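Side-chain contacts in aldehyde dehydrogenase family protein (Pseudomonas syringae pv. tomato, PDB 6X9L), which oxidises long-chain aliphatic aldehydes, probably including octanal, with NAD+ as the hydride acceptor, as a member of the aldehyde dehydrogenase family: residues 19-24 with 56-61; 273-278 with 445-450. The protein carries 1 engineered substitution. All blocks are in the same frame, centred on the assembly; numbering follows the deposited sequence.

Interaction 1: 19-24 with 56-61; sequences FYIDGH and VDRAVA
I21, the last residue of strand 19-21, and A59, on helix 53-71, bring their CA atoms to 5.5 Å, so the end of the strand, where it enters a tight hairpin, lies close against the helix. The chain folds back through a type I' turn from I21 to H24, with D22 and G23 at its two central positions. I21 N donates to H24 O at 3.0 Å, while the return bond from H24 N to I21 O is weak. A single branched side chain can join a strand to a helix, and I21 does so by sending its two arms to different parts of the helix surface. The I21 CG2 arm stands anti to the backbone N and rests on main chain, 3.7 Å from R58 O and next to A59 CA. The CG1 arm takes the position anti to the carbonyl carbon (chi1 -62°) and extends to I21 CD1, which packs 4.0 Å from A59 CB. R58 borders this patch: its chain crosses the isoleucine at about a right angle and bends at chi3 (63°), placing R58 NH1 3.9 Å from I21 CD1. The guanidinium approaches that methyl obliquely, and the contact is one of dispersion, with no hydrogen bond joining the two segments. The buried I21-A59 pair is thus bordered by a charged, partly exposed side chain. Strand 208-210 runs beside both partners, N209 touching I21 and A59 and accepting a hydrogen bond from D22 N through OD1. V56 packs on helix 215-224, and strand 24-26 completes the hairpin.

Interaction 2: 273-278 with 445-450; sequences ANAVPP and LNYPSW
Helix 272-284 meets the loop that follows strand 442-445, an edge strand of the seven-stranded mixed sheet within this chain, through the side chain of Y447. The phenol ring lies against the last turn of the 273-278 segment, where P278 brings its CB over the ring. P278 CB sits over one face, 3.7 Å from the centroid of the Y447 ring and 16° off the normal, which is a CH-pi contact. It is displaced toward the rim on the CE2 side, and the distance from P278 CB to Y447 CE2 is 3.6 Å. In the seven-stranded sheet, strand 263-266 lies next to strand 422-424, and 422-424 next to 442-445, so the tyrosine reaches from the loop beyond the edge strand back over its inner neighbours to the helix. Its ring comes against H422 and Q424 of strand 422-424, and its hydroxyl is hydrogen-bonded to N264 of strand 263-266. With CG anti to the carbonyl carbon (chi1 -55°), the ring is directed at the helix, and Y447 OH gives a weak hydrogen bond to A275 O at 2.9 Å. The helix is kinked here because P277 and P278 cannot donate to the turn before. A275 CB adds a looser apolar contact, 4.4 Å from Y447 CE2. W450, farther along the loop, lines the octanal pocket; L445, at the end of the strand, and P448 pack on G484 of the second subunit.

The two contacts illustrate how one side chain can join distant parts of a fold by different chemistry. Interaction 1 is the more buried and is without a hydrogen bond between its segments, an isoleucine resting on helix backbone and an alanine methyl, with an arginine at its margin; interaction 2 is partly buried and pairs a face-on ring contact with a weak hydrogen bond. They share no helix or strand: 19-24 and 56-61 lie beside strand 208-210 of the eight-stranded sheet, whereas 445-450 leaves an outer strand of the seven-stranded sheet and 273-278 packs beside it. Their centres are about 45 Å apart, on opposite sides of the chain's centre. Only the second has a segment reaching the octanal pocket and the other subunit.

Interaction 1: 19-24 with 56-61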
ATOM      1  N   PHE A  19       7.019 -18.422  24.344  1.00 40.61           N
ATOM      2  CA  PHE A  19       6.470 -17.947  23.085  1.00 40.92           C
ATOM      3  C   PHE A  19       5.736 -19.102  22.417  1.00 40.57           C
ATOM      4  O   PHE A  19       6.061 -20.269  22.643  1.00 40.88           O
ATOM      5  CB  PHE A  19       7.575 -17.395  22.164  1.00 42.91           C
ATOM      6  CG  PHE A  19       8.328 -16.219  22.743  1.00 43.90           C
ATOM      7  CD1 PHE A  19       7.690 -15.295  23.564  1.00 42.91           C
ATOM      8  CD2 PHE A  19       9.685 -16.046  22.486  1.00 45.68           C
ATOM      9  CE1 PHE A  19       8.401 -14.217  24.109  1.00 43.99           C
ATOM     10  CE2 PHE A  19      10.395 -14.971  23.025  1.00 46.76           C
ATOM     11  CZ  PHE A  19       9.753 -14.063  23.836  1.00 46.26           C
ATOM     12  N   TYR A  20       4.723 -18.781  21.603  1.00 36.71           N
ATOM     13  CA  TYR A  20       4.013 -19.803  20.835  1.00 37.36           C
ATOM     14  C   TYR A  20       4.575 -19.827  19.414  1.00 38.81           C
ATOM     15  O   TYR A  20       4.244 -18.976  18.575  1.00 38.78           O
ATOM     16  CB  TYR A  20       2.509 -19.580  20.837  1.00 36.42           C
ATOM     17  CG  TYR A  20       1.771 -20.768  20.237  1.00 37.72           C
ATOM     18  CD1 TYR A  20       1.529 -21.910  20.989  1.00 38.96           C
ATOM     19  CD2 TYR A  20       1.344 -20.758  18.918  1.00 38.80           C
ATOM     20  CE1 TYR A  20       0.862 -23.011  20.445  1.00 41.75           C
ATOM     21  CE2 TYR A  20       0.681 -21.847  18.366  1.00 41.43           C
ATOM     22  CZ  TYR A  20       0.436 -22.973  19.134  1.00 42.98           C
ATOM     23  OH  TYR A  20      -0.234 -24.053  18.583  1.00 46.12           O
ATOM     24  N   ILE A  21       5.416 -20.824  19.151  1.00 41.48           N
ATOM     25  CA  ILE A  21       6.139 -20.954  17.899  1.00 42.98           C
ATOM     26  C   ILE A  21       5.967 -22.382  17.399  1.00 44.59           C
ATOM     27  O   ILE A  21       6.308 -23.335  18.108  1.00 45.26           O
ATOM     28  CB  ILE A  21       7.624 -20.606  18.074  1.00 43.60           C
ATOM     29  CG1 ILE A  21       7.750 -19.152  18.516  1.00 42.67           C
ATOM     30  CG2 ILE A  21       8.412 -20.864  16.787  1.00 45.19           C
ATOM     31  CD1 ILE A  21       9.158 -18.668  18.575  1.00 43.56           C
ATOM     32  N   ASP A  22       5.408 -22.528  16.196  1.00 54.67           N
ATOM     33  CA  ASP A  22       5.394 -23.800  15.480  1.00 55.81           C
ATOM     34  C   ASP A  22       4.569 -24.861  16.211  1.00 55.30           C
ATOM     35  O   ASP A  22       4.909 -26.046  16.204  1.00 56.60           O
ATOM     36  CB  ASP A  22       6.819 -24.292  15.241  1.00 57.05           C
ATOM     37  CG  ASP A  22       6.890 -25.411  14.231  1.00 58.74           C
ATOM     38  OD1 ASP A  22       5.990 -25.512  13.374  1.00 59.33           O
ATOM     39  OD2 ASP A  22       7.855 -26.195  14.297  1.00 59.92           O
ATOM     40  N   GLY A  23       3.481 -24.433  16.850  1.00 52.26           N
ATOM     41  CA  GLY A  23       2.547 -25.342  17.479  1.00 52.15           C
ATOM     42  C   GLY A  23       2.823 -25.670  18.929  1.00 51.30           C
ATOM     43  O   GLY A  23       2.083 -26.464  19.518  1.00 51.47           O
ATOM     44  N   HIS A  24       3.852 -25.085  19.531  1.00 57.06           N
ATOM     45  CA  HIS A  24       4.220 -25.404  20.900  1.00 56.41           C
ATOM     46  C   HIS A  24       4.641 -24.122  21.593  1.00 55.43           C
ATOM     47  O   HIS A  24       4.945 -23.123  20.943  1.00 55.68           O
ATOM     48  CB  HIS A  24       5.368 -26.435  20.972  1.00 57.63           C
ATOM     49  CG  HIS A  24       5.276 -27.518  19.946  1.00 59.26           C
ATOM     50  ND1 HIS A  24       5.680 -27.340  18.638  1.00 60.53           N
ATOM     51  CD2 HIS A  24       4.839 -28.800  20.033  1.00 59.92           C
ATOM     52  CE1 HIS A  24       5.493 -28.465  17.965  1.00 61.69           C
ATOM     53  NE2 HIS A  24       4.986 -29.366  18.789  1.00 61.52           N
ATOM     54  N   VAL A  56      12.379 -13.897  16.987  1.00 39.83           N
ATOM     55  CA  VAL A  56      11.620 -13.541  15.797  1.00 39.19           C
ATOM     56  C   VAL A  56      12.078 -14.373  14.606  1.00 39.05           C
ATOM     57  O   VAL A  56      11.279 -14.695  13.723  1.00 38.42           O
ATOM     58  CB  VAL A  56      11.746 -12.027  15.533  1.00 39.68           C
ATOM     59  CG1 VAL A  56      11.343 -11.680  14.113  1.00 39.38           C
ATOM     60  CG2 VAL A  56      10.903 -11.240  16.511  1.00 39.54           C
ATOM     61  N   ASP A  57      13.358 -14.749  14.564  1.00 51.97           N
ATOM     62  CA  ASP A  57      13.839 -15.675  13.539  1.00 51.88           C
ATOM     63  C   ASP A  57      13.162 -17.044  13.643  1.00 51.20           C
ATOM     64  O   ASP A  57      12.679 -17.587  12.643  1.00 50.74           O
ATOM     65  CB  ASP A  57      15.352 -15.832  13.647  1.00 52.59           C
ATOM     66  CG  ASP A  57      16.095 -14.724  12.969  1.00 53.18           C
ATOM     67  OD1 ASP A  57      15.436 -13.906  12.299  1.00 53.17           O
ATOM     68  OD2 ASP A  57      17.337 -14.668  13.099  1.00 53.64           O
ATOM     69  N   ARG A  58      13.141 -17.636  14.840  1.00 54.79           N
ATOM     70  CA  ARG A  58      12.494 -18.939  14.975  1.00 53.87           C
ATOM     71  C   ARG A  58      11.040 -18.864  14.542  1.00 52.72           C
ATOM     72  O   ARG A  58      10.516 -19.781  13.900  1.00 51.99           O
ATOM     73  CB  ARG A  58      12.588 -19.436  16.416  1.00 53.97           C
ATOM     74  CG  ARG A  58      13.996 -19.529  16.954  1.00 55.07           C
ATOM     75  CD  ARG A  58      14.011 -20.145  18.343  1.00 55.33           C
ATOM     76  NE  ARG A  58      13.519 -21.523  18.333  1.00 54.74           N
ATOM     77  CZ  ARG A  58      12.490 -21.960  19.055  1.00 54.15           C
ATOM     78  NH1 ARG A  58      11.844 -21.126  19.864  1.00 54.07           N
ATOM     79  NH2 ARG A  58      12.123 -23.235  18.979  1.00 53.63           N
ATOM     80  N   ALA A  59      10.377 -17.767  14.869  1.00 34.22           N
ATOM     81  CA  ALA A  59       8.967 -17.655  14.541  1.00 32.96           C
ATOM     82  C   ALA A  59       8.764 -17.505  13.036  1.00 32.99           C
ATOM     83  O   ALA A  59       7.910 -18.187  12.451  1.00 32.14           O
ATOM     84  CB  ALA A  59       8.340 -16.498  15.315  1.00 32.74           C
ATOM     85  N   VAL A  60       9.551 -16.636  12.382  1.00 37.92           N
ATOM     86  CA  VAL A  60       9.438 -16.492  10.926  1.00 38.03           C
ATOM     87  C   VAL A  60       9.726 -17.829  10.234  1.00 38.00           C
ATOM     88  O   VAL A  60       8.999 -18.240   9.313  1.00 37.53           O
ATOM     89  CB  VAL A  60      10.355 -15.358  10.404  1.00 39.37           C
ATOM     90  CG1 VAL A  60      10.269 -15.238   8.886  1.00 39.55           C
ATOM     91  CG2 VAL A  60       9.988 -14.008  11.030  1.00 39.51           C
ATOM     92  N   ALA A  61      10.762 -18.546  10.686  1.00 35.85           N
ATOM     93  CA  ALA A  61      11.043 -19.864  10.121  1.00 35.66           C
ATOM     94  C   ALA A  61       9.839 -20.797  10.238  1.00 34.63           C
ATOM     95  O   ALA A  61       9.511 -21.520   9.289  1.00 34.43           O
ATOM     96  CB  ALA A  61      12.272 -20.485  10.790  1.00 36.07           C
TER

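Interaction 2: 273-278 with 445-450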
ATOM      1  N   ALA A 273     -30.399  18.311  22.452  1.00 61.16           N
ATOM      2  CA  ALA A 273     -30.555  17.639  23.754  1.00 61.04           C
ATOM      3  C   ALA A 273     -30.318  16.138  23.605  1.00 60.86           C
ATOM      4  O   ALA A 273     -29.748  15.572  24.496  1.00 60.58           O
ATOM      5  CB  ALA A 273     -31.932  17.902  24.269  1.00 61.57           C
ATOM      6  N   ASN A 274     -30.792  15.520  22.533  1.00 74.13           N
ATOM      7  CA  ASN A 274     -30.603  14.065  22.376  1.00 73.93           C
ATOM      8  C   ASN A 274     -29.311  13.722  21.641  1.00 73.44           C
ATOM      9  O   ASN A 274     -28.993  12.559  21.621  1.00 73.24           O
ATOM     10  CB  ASN A 274     -31.765  13.418  21.640  1.00 74.41           C
ATOM     11  CG  ASN A 274     -32.993  13.339  22.508  1.00 74.84           C
ATOM     12  OD1 ASN A 274     -34.063  12.985  22.044  1.00 75.29           O
ATOM     13  ND2 ASN A 274     -32.841  13.666  23.774  1.00 74.72           N
ATOM     14  N   ALA A 275     -28.616  14.684  21.047  1.00 55.45           N
ATOM     15  CA  ALA A 275     -27.407  14.304  20.287  1.00 54.97           C
ATOM     16  C   ALA A 275     -26.114  14.611  21.037  1.00 54.41           C
ATOM     17  O   ALA A 275     -25.142  13.966  20.759  1.00 54.15           O
ATOM     18  CB  ALA A 275     -27.422  14.929  18.920  1.00 55.10           C
ATOM     19  N   VAL A 276     -26.101  15.589  21.929  1.00 48.68           N
ATOM     20  CA  VAL A 276     -24.834  15.905  22.639  1.00 48.09           C
ATOM     21  C   VAL A 276     -24.424  14.770  23.578  1.00 47.82           C
ATOM     22  O   VAL A 276     -23.266  14.439  23.609  1.00 47.37           O
ATOM     23  CB  VAL A 276     -24.899  17.254  23.363  1.00 47.98           C
ATOM     24  CG1 VAL A 276     -23.691  17.449  24.240  1.00 47.46           C
ATOM     25  CG2 VAL A 276     -25.016  18.393  22.385  1.00 48.02           C
ATOM     26  N   PRO A 277     -25.330  14.154  24.347  1.00 54.96           N
ATOM     27  CA  PRO A 277     -24.943  13.098  25.249  1.00 54.69           C
ATOM     28  C   PRO A 277     -24.334  11.883  24.545  1.00 54.59           C
ATOM     29  O   PRO A 277     -23.356  11.424  24.991  1.00 54.26           O
ATOM     30  CB  PRO A 277     -26.267  12.715  25.910  1.00 54.98           C
ATOM     31  CG  PRO A 277     -27.042  13.969  25.849  1.00 55.36           C
ATOM     32  CD  PRO A 277     -26.707  14.537  24.494  1.00 55.40           C
ATOM     33  N   PRO A 278     -24.891  11.366  23.446  1.00 51.80           N
ATOM     34  CA  PRO A 278     -24.310  10.230  22.761  1.00 51.62           C
ATOM     35  C   PRO A 278     -22.923  10.573  22.222  1.00 51.11           C
ATOM     36  O   PRO A 278     -22.122   9.731  22.220  1.00 50.81           O
ATOM     37  CB  PRO A 278     -25.326   9.920  21.661  1.00 52.17           C
ATOM     38  CG  PRO A 278     -26.585  10.464  22.221  1.00 52.51           C
ATOM     39  CD  PRO A 278     -26.142  11.751  22.868  1.00 52.36           C
ATOM     40  N   LEU A 445     -23.502   8.409  10.739  1.00 45.63           N
ATOM     41  CA  LEU A 445     -24.650   9.306  10.737  1.00 45.97           C
ATOM     42  C   LEU A 445     -25.593   8.965  11.883  1.00 46.35           C
ATOM     43  O   LEU A 445     -26.086   7.832  11.971  1.00 46.98           O
ATOM     44  CB  LEU A 445     -25.387   9.196   9.413  1.00 46.52           C
ATOM     45  CG  LEU A 445     -24.498   9.343   8.194  1.00 46.62           C
ATOM     46  CD1 LEU A 445     -25.362   9.254   6.960  1.00 47.43           C
ATOM     47  CD2 LEU A 445     -23.768  10.677   8.244  1.00 46.12           C
ATOM     48  N   ASN A 446     -25.861   9.950  12.744  1.00 49.46           N
ATOM     49  CA  ASN A 446     -26.826   9.800  13.833  1.00 49.92           C
ATOM     50  C   ASN A 446     -26.598   8.496  14.607  1.00 50.30           C
ATOM     51  O   ASN A 446     -27.526   7.734  14.889  1.00 51.22           O
ATOM     52  CB  ASN A 446     -28.255   9.878  13.291  1.00 50.81           C
ATOM     53  CG  ASN A 446     -28.532  11.181  12.566  1.00 50.68           C
ATOM     54  OD1 ASN A 446     -28.201  12.261  13.051  1.00 49.98           O
ATOM     55  ND2 ASN A 446     -29.131  11.082  11.387  1.00 51.38           N
ATOM     56  N   TYR A 447     -25.334   8.227  14.916  1.00 43.67           N
ATOM     57  CA  TYR A 447     -24.906   7.164  15.821  1.00 43.77           C
ATOM     58  C   TYR A 447     -25.409   5.794  15.389  1.00 44.81           C
ATOM     59  O   TYR A 447     -26.053   5.077  16.175  1.00 45.43           O
ATOM     60  CB  TYR A 447     -25.339   7.495  17.247  1.00 43.76           C
ATOM     61  CG  TYR A 447     -24.841   8.861  17.674  1.00 42.80           C
ATOM     62  CD1 TYR A 447     -23.487   9.115  17.827  1.00 41.69           C
ATOM     63  CD2 TYR A 447     -25.727   9.909  17.895  1.00 42.88           C
ATOM     64  CE1 TYR A 447     -23.022  10.370  18.194  1.00 40.82           C
ATOM     65  CE2 TYR A 447     -25.270  11.168  18.275  1.00 41.94           C
ATOM     66  CZ  TYR A 447     -23.920  11.394  18.416  1.00 40.97           C
ATOM     67  OH  TYR A 447     -23.477  12.650  18.787  1.00 40.09           O
ATOM     68  N   PRO A 448     -25.076   5.371  14.173  1.00 45.67           N
ATOM     69  CA  PRO A 448     -25.386   4.002  13.755  1.00 46.40           C
ATOM     70  C   PRO A 448     -24.654   2.998  14.629  1.00 46.55           C
ATOM     71  O   PRO A 448     -23.708   3.327  15.351  1.00 45.76           O
ATOM     72  CB  PRO A 448     -24.874   3.957  12.314  1.00 45.98           C
ATOM     73  CG  PRO A 448     -23.705   4.891  12.345  1.00 45.04           C
ATOM     74  CD  PRO A 448     -24.093   6.012  13.288  1.00 44.82           C
ATOM     75  N   SER A 449     -25.109   1.757  14.565  1.00 50.65           N
ATOM     76  CA  SER A 449     -24.444   0.688  15.283  1.00 50.73           C
ATOM     77  C   SER A 449     -23.294   0.150  14.453  1.00 50.17           C
ATOM     78  O   SER A 449     -23.255   0.292  13.227  1.00 50.00           O
ATOM     79  CB  SER A 449     -25.411  -0.438  15.628  1.00 51.57           C
ATOM     80  OG  SER A 449     -26.174  -0.783  14.507  1.00 51.83           O
ATOM     81  N   TRP A 450     -22.349  -0.469  15.150  1.00 49.93           N
ATOM     82  CA  TRP A 450     -21.103  -0.906  14.543  1.00 49.21           C
ATOM     83  C   TRP A 450     -21.365  -1.896  13.406  1.00 49.32           C
ATOM     84  O   TRP A 450     -22.290  -2.708  13.466  1.00 49.67           O
ATOM     85  CB  TRP A 450     -20.236  -1.500  15.650  1.00 48.59           C
ATOM     86  CG  TRP A 450     -18.922  -2.003  15.245  1.00 48.04           C
ATOM     87  CD1 TRP A 450     -17.800  -1.268  14.970  1.00 47.30           C
ATOM     88  CD2 TRP A 450     -18.547  -3.380  15.120  1.00 47.91           C
ATOM     89  NE1 TRP A 450     -16.760  -2.111  14.643  1.00 47.00           N
ATOM     90  CE2 TRP A 450     -17.192  -3.412  14.734  1.00 47.35           C
ATOM     91  CE3 TRP A 450     -19.229  -4.586  15.286  1.00 48.16           C
ATOM     92  CZ2 TRP A 450     -16.506  -4.614  14.515  1.00 47.17           C
ATOM     93  CZ3 TRP A 450     -18.556  -5.767  15.067  1.00 47.92           C
ATOM     94  CH2 TRP A 450     -17.212  -5.778  14.687  1.00 47.46           C
TER